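Side-chain contacts in prophenoloxidase b (Marsupenaeus japonicus, PDB 3WKY), which is a type 3 copper protein, the precursor of a phenoloxidase that probably oxidises monophenols and o-diphenols: residues I88-S92 with L93-K97; A643-E646 with D647-E651; D282-E285 with I286-D290; N456-G460 with I461-L465; T663-D667 with P668-L672. All blocks are in the same frame, centred on the assembly; numbering follows the deposited sequence.

Interaction 1 (I88-S92 with L93-K97); sequences IEAKS and LNVLK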
# COMPACT_ATOMS: atom_id res chain seq x y z
N ILE A 88 -5.34 -51.31 20.98
CA ILE A 88 -6.31 -51.18 22.05
C ILE A 88 -7.21 -52.41 22.12
O ILE A 88 -7.58 -52.86 23.22
CB ILE A 88 -7.16 -49.91 21.84
CG1 ILE A 88 -6.31 -48.66 22.15
CG2 ILE A 88 -8.41 -49.93 22.71
CD1 ILE A 88 -6.83 -47.39 21.48
N GLU A 89 -7.55 -52.96 20.96
CA GLU A 89 -8.49 -54.08 20.89
C GLU A 89 -7.81 -55.45 21.01
O GLU A 89 -8.48 -56.48 20.98
CB GLU A 89 -9.33 -54.00 19.62
CG GLU A 89 -10.30 -52.81 19.59
CD GLU A 89 -11.11 -52.73 18.31
OE1 GLU A 89 -10.84 -53.53 17.38
OE2 GLU A 89 -12.01 -51.87 18.22
N ALA A 90 -6.49 -55.47 21.16
CA ALA A 90 -5.75 -56.72 21.35
C ALA A 90 -6.28 -57.47 22.58
O ALA A 90 -6.51 -56.86 23.63
CB ALA A 90 -4.27 -56.45 21.50
N LYS A 91 -6.43 -58.79 22.45
CA LYS A 91 -7.04 -59.56 23.53
C LYS A 91 -6.19 -59.59 24.81
O LYS A 91 -6.74 -59.82 25.89
CB LYS A 91 -7.41 -60.96 23.07
CG LYS A 91 -6.26 -61.80 22.57
CD LYS A 91 -6.79 -63.07 21.94
CE LYS A 91 -5.77 -64.19 21.98
NZ LYS A 91 -6.34 -65.45 21.42
N SER A 92 -4.90 -59.35 24.69
CA SER A 92 -4.04 -59.31 25.88
C SER A 92 -2.80 -58.46 25.65
O SER A 92 -2.47 -58.11 24.52
CB SER A 92 -3.59 -60.73 26.25
OG SER A 92 -2.67 -61.24 25.30
N LEU A 93 -2.09 -58.14 26.74
CA LEU A 93 -0.85 -57.39 26.63
C LEU A 93 0.25 -58.17 25.90
O LEU A 93 1.08 -57.57 25.21
CB LEU A 93 -0.37 -56.93 28.01
CG LEU A 93 -1.32 -55.95 28.69
CD1 LEU A 93 -0.78 -55.51 30.04
CD2 LEU A 93 -1.59 -54.74 27.79
N ASN A 94 0.26 -59.49 26.03
CA ASN A 94 1.20 -60.32 25.27
C ASN A 94 0.94 -60.21 23.77
O ASN A 94 1.87 -60.06 22.98
CB ASN A 94 1.14 -61.78 25.73
CG ASN A 94 1.86 -62.01 27.05
OD1 ASN A 94 2.97 -61.52 27.25
ND2 ASN A 94 1.23 -62.76 27.95
N VAL A 95 -0.33 -60.29 23.39
CA VAL A 95 -0.71 -60.13 21.99
C VAL A 95 -0.43 -58.71 21.50
O VAL A 95 0.03 -58.51 20.36
CB VAL A 95 -2.19 -60.49 21.78
CG1 VAL A 95 -2.66 -60.07 20.41
CG2 VAL A 95 -2.40 -61.99 21.99
N LEU A 96 -0.68 -57.71 22.34
CA LEU A 96 -0.35 -56.33 22.00
C LEU A 96 1.15 -56.21 21.68
O LEU A 96 1.53 -55.66 20.65
CB LEU A 96 -0.74 -55.37 23.13
CG LEU A 96 -0.16 -53.95 23.10
CD1 LEU A 96 -0.49 -53.27 21.80
CD2 LEU A 96 -0.69 -53.13 24.27
N LYS A 97 1.97 -56.75 22.57
CA LYS A 97 3.42 -56.76 22.40
C LYS A 97 3.83 -57.41 21.07
O LYS A 97 4.72 -56.92 20.37
CB LYS A 97 4.06 -57.48 23.58
CG LYS A 97 5.57 -57.68 23.48
CD LYS A 97 6.09 -58.56 24.62
CE LYS A 97 6.07 -60.05 24.27
NZ LYS A 97 4.69 -60.62 24.11

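Interaction 2 (A643-E646 with D647-E651); sequences ATIE and DFVDE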
# COMPACT_ATOMS: atom_id res chain seq x y z
N ALA A 643 -17.05 -4.53 39.71
CA ALA A 643 -15.98 -3.93 38.92
C ALA A 643 -14.62 -4.54 39.22
O ALA A 643 -13.77 -4.61 38.34
CB ALA A 643 -15.93 -2.43 39.14
N THR A 644 -14.39 -4.97 40.46
CA THR A 644 -13.08 -5.49 40.86
C THR A 644 -13.19 -6.88 41.47
O THR A 644 -14.28 -7.29 41.90
CB THR A 644 -12.39 -4.54 41.85
OG1 THR A 644 -13.14 -4.47 43.07
CG2 THR A 644 -12.26 -3.14 41.25
N ILE A 645 -12.08 -7.61 41.50
CA ILE A 645 -12.08 -8.93 42.11
C ILE A 645 -12.29 -8.75 43.62
O ILE A 645 -12.94 -9.58 44.24
CB ILE A 645 -10.79 -9.75 41.79
CG1 ILE A 645 -10.91 -11.18 42.30
CG2 ILE A 645 -9.53 -9.05 42.30
CD1 ILE A 645 -12.06 -11.96 41.66
N GLU A 646 -11.78 -7.65 44.17
CA GLU A 646 -12.01 -7.31 45.58
C GLU A 646 -13.51 -7.18 45.90
O GLU A 646 -14.01 -7.79 46.86
CB GLU A 646 -11.26 -6.03 45.95
CG GLU A 646 -9.74 -6.17 45.95
CD GLU A 646 -9.08 -5.95 44.58
OE1 GLU A 646 -9.77 -5.92 43.54
OE2 GLU A 646 -7.83 -5.81 44.55
N ASP A 647 -14.23 -6.39 45.10
CA ASP A 647 -15.67 -6.21 45.28
C ASP A 647 -16.41 -7.53 45.12
O ASP A 647 -17.36 -7.81 45.85
CB ASP A 647 -16.24 -5.19 44.30
CG ASP A 647 -15.87 -3.75 44.64
OD1 ASP A 647 -15.28 -3.52 45.72
OD2 ASP A 647 -16.18 -2.86 43.83
N PHE A 648 -15.99 -8.32 44.15
CA PHE A 648 -16.61 -9.62 43.89
C PHE A 648 -16.51 -10.54 45.11
O PHE A 648 -17.50 -11.12 45.54
CB PHE A 648 -15.92 -10.27 42.69
CG PHE A 648 -16.48 -11.62 42.31
CD1 PHE A 648 -17.69 -11.73 41.66
CD2 PHE A 648 -15.75 -12.78 42.57
CE1 PHE A 648 -18.21 -12.98 41.30
CE2 PHE A 648 -16.25 -14.03 42.21
CZ PHE A 648 -17.49 -14.13 41.57
N VAL A 649 -15.31 -10.66 45.65
CA VAL A 649 -15.03 -11.58 46.75
C VAL A 649 -15.72 -11.12 48.04
O VAL A 649 -16.16 -11.92 48.87
CB VAL A 649 -13.50 -11.72 46.94
CG1 VAL A 649 -13.14 -12.28 48.29
CG2 VAL A 649 -12.89 -12.56 45.81
N ASP A 650 -15.81 -9.80 48.20
CA ASP A 650 -16.38 -9.21 49.42
C ASP A 650 -17.88 -9.50 49.56
O ASP A 650 -18.43 -9.47 50.66
CB ASP A 650 -16.13 -7.70 49.45
CG ASP A 650 -14.71 -7.35 49.83
OD1 ASP A 650 -13.99 -8.24 50.32
OD2 ASP A 650 -14.33 -6.17 49.67
N GLU A 651 -18.53 -9.78 48.43
CA GLU A 651 -19.94 -10.13 48.41
C GLU A 651 -20.21 -11.54 48.97
O GLU A 651 -21.33 -11.86 49.37
CB GLU A 651 -20.48 -10.01 46.97
CG GLU A 651 -21.96 -10.29 46.79
CD GLU A 651 -22.85 -9.22 47.42
OE1 GLU A 651 -22.34 -8.15 47.80
OE2 GLU A 651 -24.07 -9.47 47.53
O HOH W 1 -18.20 -3.11 41.94
O HOH W 2 -12.38 -2.73 44.69

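Interaction 3 (D282-E285 with I286-D290); sequences DIRE and IPLVD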
# COMPACT_ATOMS: atom_id res chain seq x y z
N ASP A 282 -3.17 -19.25 1.73
CA ASP A 282 -3.90 -20.43 1.28
C ASP A 282 -2.94 -21.60 1.14
O ASP A 282 -1.84 -21.44 0.60
CB ASP A 282 -4.52 -20.20 -0.11
CG ASP A 282 -5.56 -19.08 -0.13
OD1 ASP A 282 -6.09 -18.68 0.92
OD2 ASP A 282 -5.89 -18.62 -1.25
N ILE A 283 -3.33 -22.77 1.62
CA ILE A 283 -2.47 -23.94 1.48
C ILE A 283 -2.92 -24.73 0.29
O ILE A 283 -3.98 -25.35 0.31
CB ILE A 283 -2.51 -24.85 2.70
CG1 ILE A 283 -2.02 -24.10 3.93
CG2 ILE A 283 -1.64 -26.09 2.45
CD1 ILE A 283 -0.62 -23.54 3.81
N ARG A 284 -2.12 -24.70 -0.77
CA ARG A 284 -2.44 -25.44 -1.97
C ARG A 284 -1.74 -26.79 -1.88
O ARG A 284 -0.54 -26.90 -2.10
CB ARG A 284 -2.06 -24.64 -3.20
CG ARG A 284 -3.11 -23.59 -3.48
CD ARG A 284 -2.51 -22.25 -3.75
NE ARG A 284 -1.91 -21.65 -2.57
CZ ARG A 284 -1.17 -20.55 -2.63
NH1 ARG A 284 -0.94 -19.98 -3.81
NH2 ARG A 284 -0.65 -20.02 -1.53
N GLU A 285 -2.51 -27.79 -1.47
CA GLU A 285 -1.97 -29.11 -1.19
C GLU A 285 -1.59 -29.86 -2.46
O GLU A 285 -1.88 -29.42 -3.58
CB GLU A 285 -3.00 -29.96 -0.42
CG GLU A 285 -2.82 -29.93 1.08
CD GLU A 285 -1.60 -30.72 1.55
OE1 GLU A 285 -1.47 -30.90 2.78
OE2 GLU A 285 -0.78 -31.17 0.71
N ILE A 286 -0.91 -30.98 -2.26
CA ILE A 286 -0.72 -31.98 -3.31
C ILE A 286 -1.37 -33.25 -2.76
O ILE A 286 -0.89 -33.80 -1.78
CB ILE A 286 0.76 -32.25 -3.57
CG1 ILE A 286 1.48 -30.95 -3.93
CG2 ILE A 286 0.93 -33.31 -4.69
CD1 ILE A 286 2.99 -31.05 -3.90
N PRO A 287 -2.49 -33.69 -3.37
CA PRO A 287 -3.11 -33.09 -4.56
C PRO A 287 -3.88 -31.81 -4.23
O PRO A 287 -4.28 -31.60 -3.07
CB PRO A 287 -4.09 -34.17 -5.02
CG PRO A 287 -4.49 -34.84 -3.74
CD PRO A 287 -3.25 -34.85 -2.88
N LEU A 288 -4.07 -30.97 -5.25
CA LEU A 288 -4.71 -29.67 -5.09
C LEU A 288 -6.11 -29.78 -4.50
O LEU A 288 -6.56 -28.89 -3.77
CB LEU A 288 -4.74 -28.95 -6.44
CG LEU A 288 -5.30 -27.53 -6.53
CD1 LEU A 288 -4.50 -26.57 -5.63
CD2 LEU A 288 -5.26 -27.05 -7.98
N VAL A 289 -6.81 -30.89 -4.77
CA VAL A 289 -8.17 -31.03 -4.25
C VAL A 289 -8.21 -31.09 -2.73
O VAL A 289 -9.26 -30.91 -2.12
CB VAL A 289 -8.93 -32.24 -4.84
CG1 VAL A 289 -9.10 -32.08 -6.35
CG2 VAL A 289 -8.20 -33.54 -4.50
N ASP A 290 -7.06 -31.35 -2.10
CA ASP A 290 -6.99 -31.40 -0.64
C ASP A 290 -6.65 -30.06 0.02
O ASP A 290 -6.29 -30.01 1.20
CB ASP A 290 -5.97 -32.45 -0.18
CG ASP A 290 -6.41 -33.87 -0.47
OD1 ASP A 290 -7.55 -34.05 -0.94
OD2 ASP A 290 -5.61 -34.79 -0.22

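Interaction 4 (N456-G460 with I461-L465); sequences NSSSG and IDFRL. With NAG (2-acetamido-2-deoxy-beta-D-glucopyranose), chain C; EDO (1,2-ethanediol), chain L.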
# COMPACT_ATOMS: atom_id res chain seq x y z
N ASN A 456 19.17 -39.52 30.17
CA ASN A 456 19.85 -40.51 29.34
C ASN A 456 19.18 -40.60 27.96
O ASN A 456 18.05 -41.09 27.84
CB ASN A 456 19.81 -41.87 30.06
CG ASN A 456 20.61 -42.96 29.36
OD1 ASN A 456 20.98 -42.84 28.19
ND2 ASN A 456 20.89 -44.05 30.10
N SER A 457 19.86 -40.13 26.92
CA SER A 457 19.26 -40.09 25.59
C SER A 457 19.42 -41.39 24.82
O SER A 457 18.85 -41.55 23.74
CB SER A 457 19.82 -38.93 24.77
OG SER A 457 21.20 -39.11 24.47
N SER A 458 20.18 -42.33 25.37
CA SER A 458 20.51 -43.56 24.65
C SER A 458 19.34 -44.53 24.51
O SER A 458 19.42 -45.50 23.77
CB SER A 458 21.73 -44.23 25.29
OG SER A 458 22.89 -43.47 25.01
N SER A 459 18.25 -44.26 25.21
CA SER A 459 17.03 -45.02 25.00
C SER A 459 16.38 -44.58 23.69
O SER A 459 15.57 -45.31 23.12
CB SER A 459 16.06 -44.78 26.15
OG SER A 459 16.08 -43.42 26.55
N GLY A 460 16.74 -43.39 23.22
CA GLY A 460 16.10 -42.83 22.03
C GLY A 460 16.96 -42.88 20.78
O GLY A 460 16.45 -43.11 19.68
N ILE A 461 18.26 -42.64 20.95
CA ILE A 461 19.21 -42.62 19.85
C ILE A 461 20.29 -43.66 20.09
O ILE A 461 20.88 -43.72 21.18
CB ILE A 461 19.90 -41.25 19.75
CG1 ILE A 461 18.87 -40.16 19.43
CG2 ILE A 461 20.99 -41.28 18.70
CD1 ILE A 461 19.43 -38.75 19.58
N ASP A 462 20.57 -44.47 19.07
CA ASP A 462 21.63 -45.46 19.14
C ASP A 462 22.95 -44.82 18.75
O ASP A 462 23.22 -44.60 17.57
CB ASP A 462 21.31 -46.62 18.19
CG ASP A 462 22.19 -47.84 18.43
OD1 ASP A 462 23.21 -47.72 19.15
OD2 ASP A 462 21.87 -48.92 17.89
N PHE A 463 23.79 -44.53 19.74
CA PHE A 463 25.07 -43.86 19.48
C PHE A 463 26.23 -44.81 19.17
O PHE A 463 27.36 -44.37 18.96
CB PHE A 463 25.45 -42.95 20.65
CG PHE A 463 24.62 -41.70 20.76
CD1 PHE A 463 24.95 -40.57 20.02
CD2 PHE A 463 23.53 -41.64 21.62
CE1 PHE A 463 24.20 -39.40 20.13
CE2 PHE A 463 22.78 -40.47 21.74
CZ PHE A 463 23.11 -39.35 20.99
N ARG A 464 25.95 -46.12 19.15
CA ARG A 464 26.99 -47.11 18.83
C ARG A 464 27.47 -46.99 17.38
O ARG A 464 26.68 -46.76 16.46
CB ARG A 464 26.46 -48.53 19.05
CG ARG A 464 26.21 -48.90 20.51
CD ARG A 464 24.89 -49.65 20.65
NE ARG A 464 24.94 -51.04 20.22
CZ ARG A 464 23.98 -51.65 19.54
NH1 ARG A 464 22.89 -51.00 19.17
NH2 ARG A 464 24.12 -52.93 19.21
N LEU A 465 28.77 -47.15 17.19
CA LEU A 465 29.33 -47.27 15.84
C LEU A 465 29.10 -48.69 15.35
O LEU A 465 28.64 -48.91 14.23
CB LEU A 465 30.82 -46.93 15.86
CG LEU A 465 31.11 -45.44 15.97
CD1 LEU A 465 32.58 -45.18 16.24
CD2 LEU A 465 30.67 -44.73 14.70
C1 NAG C . 21.11 -45.24 29.28
C2 NAG C . 21.65 -46.29 30.27
C3 NAG C . 21.86 -47.61 29.56
C4 NAG C . 20.58 -48.08 28.87
C5 NAG C . 19.82 -46.98 28.13
C6 NAG C . 18.33 -47.34 28.18
C7 NAG C . 23.09 -45.55 32.12
C8 NAG C . 24.43 -44.98 32.47
N2 NAG C . 22.91 -45.87 30.84
O3 NAG C . 22.28 -48.57 30.51
O4 NAG C . 20.93 -49.09 27.94
O5 NAG C . 19.92 -45.68 28.68
O6 NAG C . 17.88 -47.84 26.95
O7 NAG C . 22.22 -45.71 32.98
C1 EDO L . 22.01 -46.25 22.44
O1 EDO L . 23.20 -45.50 22.75
C2 EDO L . 21.88 -47.55 23.23
O2 EDO L . 22.82 -48.51 22.72

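Interaction 5 (T663-D667 with P668-L672); sequences THLRD and PSSVL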
# COMPACT_ATOMS: atom_id res chain seq x y z
N THR A 663 9.27 -14.16 43.52
CA THR A 663 10.56 -13.51 43.31
C THR A 663 11.52 -14.45 42.60
O THR A 663 11.79 -15.55 43.09
CB THR A 663 11.16 -13.06 44.65
OG1 THR A 663 10.36 -12.00 45.19
CG2 THR A 663 12.59 -12.55 44.47
N HIS A 664 12.02 -14.04 41.44
CA HIS A 664 12.98 -14.84 40.70
C HIS A 664 14.39 -14.55 41.20
O HIS A 664 14.79 -13.40 41.29
CB HIS A 664 12.91 -14.54 39.19
CG HIS A 664 13.90 -15.32 38.38
ND1 HIS A 664 13.77 -16.67 38.16
CD2 HIS A 664 15.02 -14.93 37.74
CE1 HIS A 664 14.79 -17.09 37.41
NE2 HIS A 664 15.56 -16.05 37.15
N LEU A 665 15.13 -15.62 41.51
CA LEU A 665 16.51 -15.49 41.96
C LEU A 665 17.48 -15.90 40.86
O LEU A 665 17.54 -17.08 40.47
CB LEU A 665 16.73 -16.37 43.20
CG LEU A 665 15.84 -16.08 44.40
CD1 LEU A 665 15.96 -17.16 45.49
CD2 LEU A 665 16.15 -14.70 44.96
N ARG A 666 18.24 -14.93 40.35
CA ARG A 666 19.29 -15.19 39.38
C ARG A 666 20.42 -16.03 40.01
O ARG A 666 21.08 -16.81 39.33
CB ARG A 666 19.85 -13.87 38.84
CG ARG A 666 21.07 -14.03 37.94
CD ARG A 666 21.59 -12.70 37.41
NE ARG A 666 20.90 -12.28 36.19
CZ ARG A 666 21.09 -12.83 34.99
NH1 ARG A 666 21.94 -13.85 34.84
NH2 ARG A 666 20.42 -12.38 33.94
N ASP A 667 20.60 -15.86 41.31
CA ASP A 667 21.60 -16.60 42.08
C ASP A 667 20.96 -16.97 43.42
O ASP A 667 20.87 -16.13 44.32
CB ASP A 667 22.83 -15.71 42.29
CG ASP A 667 23.81 -16.30 43.30
OD1 ASP A 667 23.84 -17.53 43.47
OD2 ASP A 667 24.56 -15.50 43.91
N PRO A 668 20.49 -18.22 43.54
CA PRO A 668 19.68 -18.62 44.70
C PRO A 668 20.39 -18.39 46.04
O PRO A 668 19.73 -18.14 47.05
CB PRO A 668 19.44 -20.11 44.46
CG PRO A 668 19.55 -20.28 42.95
CD PRO A 668 20.61 -19.29 42.54
N SER A 669 21.71 -18.46 46.04
CA SER A 669 22.47 -18.29 47.28
C SER A 669 22.40 -16.84 47.79
O SER A 669 22.79 -16.56 48.93
CB SER A 669 23.92 -18.72 47.09
OG SER A 669 24.67 -17.71 46.43
N SER A 670 21.90 -15.94 46.96
CA SER A 670 21.76 -14.53 47.35
C SER A 670 20.83 -14.33 48.56
O SER A 670 20.88 -13.29 49.21
CB SER A 670 21.26 -13.69 46.18
OG SER A 670 19.90 -13.99 45.89
N VAL A 671 19.99 -15.32 48.87
CA VAL A 671 19.08 -15.18 50.01
C VAL A 671 19.83 -15.30 51.34
O VAL A 671 19.29 -14.94 52.39
CB VAL A 671 17.91 -16.19 49.99
CG1 VAL A 671 17.01 -15.97 48.77
CG2 VAL A 671 18.42 -17.63 50.05
N LEU A 672 21.05 -15.81 51.28
CA LEU A 672 21.83 -16.06 52.50
C LEU A 672 22.36 -14.78 53.11
O LEU A 672 22.66 -13.81 52.39
CB LEU A 672 22.99 -17.01 52.20
CG LEU A 672 22.57 -18.41 51.76
CD1 LEU A 672 23.78 -19.25 51.36
CD2 LEU A 672 21.79 -19.07 52.87

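Interaction 1 (I88-S92 with L93-K97)
Ser-92 is the N-cap of helix 93-103, and its side chain meets Val-95 in the first turn. The contact forms the short bend between helix 74-89 and helix 93-103 in the all-alpha domain. Ser-92 OG sits between its own backbone N and carbonyl carbon (chi1 71°). This turns the hydroxyl over the start of the helix. There Ser-92 OG accepts from Val-95 N at 3.2 Å in a nearly straight bond (167° at the hydrogen). Ser-92 O accepts from Leu-96 N at 2.8 Å, so one residue closes the first turn with two acceptors.

The Val-95 side chain can be followed outward. Its CB lies 3.6 Å from Ser-92 OG, just beyond the N-H that this oxygen caps. From CB the two methyls part. Val-95 CG1, anti to the backbone N, packs on Ala-90 CB at 4.1 Å. CG2, beside the backbone N, comes back over the hydroxyl. Val-95 CG2 also touches Lys-91 CG at 3.9 Å. The branch therefore straddles the bend, with one methyl on Ala-90 in the link and the other on Lys-91 and the cap.

Ala-90 faces the new helix, while its carbonyl oxygen is bonded to Arg-123. Leu-96 is buried and also touches Leu-11 of helix 9-12. The Ala-90 CB meets Leu-96 CB at 4.0 Å. At the cap itself, Val-95 CG2 rests 3.4 Å from Ser-92 OG.

Interaction 2 (A643-E646 with D647-E651)
Thr-644 and Asp-647 make a local capping contact at the start of helix 645-650. This short helix leads into strand 655-664 of the Ig-like domain. Thr-644 is the N-cap. Its OG1 lies between the backbone N and the carbonyl carbon (chi1 64°), which swings it over the first turn. There Thr-644 OG1 accepts from Asp-647 N at 3.0 Å, with 163° at the hydrogen. Thr-644 O accepts from Phe-648 N, also at 3.0 Å.

The Asp-647 carboxylate comes up beside the hydroxyl, with CG 3.2 Å from Thr-644 OG1. A water donates to Asp-647 OD2 at 2.8 Å and accepts from Ala-643 N at 2.9 Å, so it ties the carboxylate to the residue before the cap. A negative group here would probably be favoured by the N-H groups of the first turn. A valine in place of Thr-644 would probably leave Asp-647 N without its capping acceptor and the first turn more prone to fray.

The inner side of the helix is apolar. Ile-645 CD1 reaches Phe-648 CD2 at 3.9 Å. The two side chains lean against each other at a slant, and both are buried. The Phe-648 ring also meets the rings of Tyr-520 and His-652, and Ile-645 touches Leu-657 and His-591 of neighbouring strands. A polar cap on the outside and two hydrophobic residues one turn apart on the inside are typical of an N-capped amphipathic helix laid on a beta-sheet.

Interaction 3 (D282-E285 with I286-D290)
Glu-285 and Leu-288 stand at the ends of a cis-proline turn, in the loop between helix 218-239 and helix 294-310 of the copper-containing domain. The Ile-286 to Pro-287 peptide is cis. Glu-285 folds its carboxylate back on the turn, and OE2 accepts from Ile-286 N at 3.0 Å through its anti lone pair. Two bends bring it there: chi1, at -95°, lies away from a staggered position, and chi2 turns the chain again at -72°. Below the carboxylate the same side chain packs on Asp-290, just past the turn, after the short 3-10 segment 288-289. Glu-285 CG meets Asp-290 O at 3.5 Å, and Glu-285 CB lies 3.9 Å from Asp-290 CB. With an alanine in place of Glu-285, Ile-286 N would probably lose this acceptor and a gap would be likely to open beside Asp-290 O, where CG had packed.

Arg-284 and Leu-288 lie side by side and point the same way, with Arg-284 CG 3.9 Å from Leu-288 CD1. Farther out the guanidinium bends back. Arg-284 NH2 and NE both donate to Asp-282 O, at 2.8 and 3.2 Å. That oxygen lies in the guanidinium plane, so the group is held against turning.

Other subunits cover this loop. Arg-180 of the fourth subunit donates to Arg-284 O and Glu-285 O, and Leu-288 packs on Trp-300 of the third subunit. The cis peptide and its backbone angles are those of a type VIb beta-turn, here at a subunit interface.

Interaction 4 (N456-G460 with I461-L465)
Ser-458 and Phe-463 touch, and a molecule of 1,2-ethanediol, probably from the crystallisation liquor, bridges them. Ser-458 OG donates to its O1 at 3.1 Å. Phe-463 N donates to the same O1 at 3.2 Å and almost straight (174°). The site lies in the loop between strands 445-456 and 472-481 of the Ig-like domain, and two Asx turns shape it.

The first is built on Asn-456, whose CG lies anti to the backbone N (chi1 -174°), which sets the amide between the turn and the sugar. ND2 carries the N-linked sugar, bonded to C1, while Asn-456 OD1 accepts from Ser-458 N at 3.0 Å. The next residue ties the turn to what follows. Ser-457 O accepts from Gly-460 N and from Ile-461 N, the latter at 3.1 Å in the carbonyl plane.

The Phe-463 ring is buried. Ile-461 CG2 lies 3.6 Å above one face, offset toward the rim. Ser-457 OG approaches Phe-463 CE2 obliquely at 3.4 Å. Strand 472-481 also bonds the hydroxyls of Ser-457 and Ser-458: Ser-457 OG is bonded to Val-473 O and Ser-458 OG to Val-473 N. Helix 145-160 also packs on the ring.

The second Asx turn is built on Asp-462, six residues after the first. Asp-462 OD2 forms a salt bridge with Arg-464 NH1 at 2.6 Å. Asp-462 OD1 accepts from Arg-464 N at 3.2 Å, a donor that stands 36° out of the carboxylate plane.

Interaction 5 (T663-D667 with P668-L672)
Asp-667 turns its carboxylate toward Ser-669 by holding CG anti to the backbone N (chi1 169°). The two serines answer with OG tucked between backbone N and carbonyl carbon, at 79° in Ser-669 and 70° in Ser-670. Both hydroxyls therefore point back to the start of the turn. This is the short 3-10 segment 668-671, just after strand 655-664 of the Ig-like domain.

Asp-667 holds this turn with two separate groups. Its carbonyl oxygen accepts twice from Ser-670. Ser-670 OG donates to Asp-667 O at 2.8 Å, nearly along the C=O axis. Ser-670 N also donates to Asp-667 O at 2.8 Å, but from above the carbonyl plane. The carboxylate serves the residue between, with Ser-669 OG donating to Asp-667 OD1 at 3.1 Å from the syn side, somewhat out of the plane. A weak bond from Ser-669 N reaches the same oxygen. Pro-668 starts the turn, where no N-H is required of it.

Beside these polar bonds lies an apolar contact. Leu-665 CD1 meets Val-671 CG1 at 3.6 Å, and the two side chains cross at about a right angle. The other methyl, Leu-665 CD2, lies 3.9 Å from Ser-670 OG, while Leu-665 CB rests on Pro-668 CA at 4.0 Å. Trp-435 touches Leu-665 from the same chain, and Ile-436 and Tyr-439 touch Val-671.

The chemistry implies a turn in which Asp-667 accepts from both serines. Its charge is likely to be eased by the donors at the turn start, and the bond to Asp-667 O is likely to limit the turning of the Ser-670 hydroxyl.

How the interactions relate
The five contacts are separate local turns and caps spread over one chain, and none touches another. Interactions 1 and 4 have the nearest centres, 28 Å apart, though they belong to different domains. Interactions 2 and 5 come closest in sequence. Helix 645-650 leads into strand 655-664; the centres of the two contacts are 35 Å apart, their nearest atoms about 19 Å. Interactions 1 and 2 lie on opposite sides of the chain's centre, with their own centres 55 Å apart. Interaction 3 shares the copper-containing domain with most of the dicopper-site residues, but no contact includes any of them. Interaction 4 carries a glycan, and interaction 3 faces two other subunits.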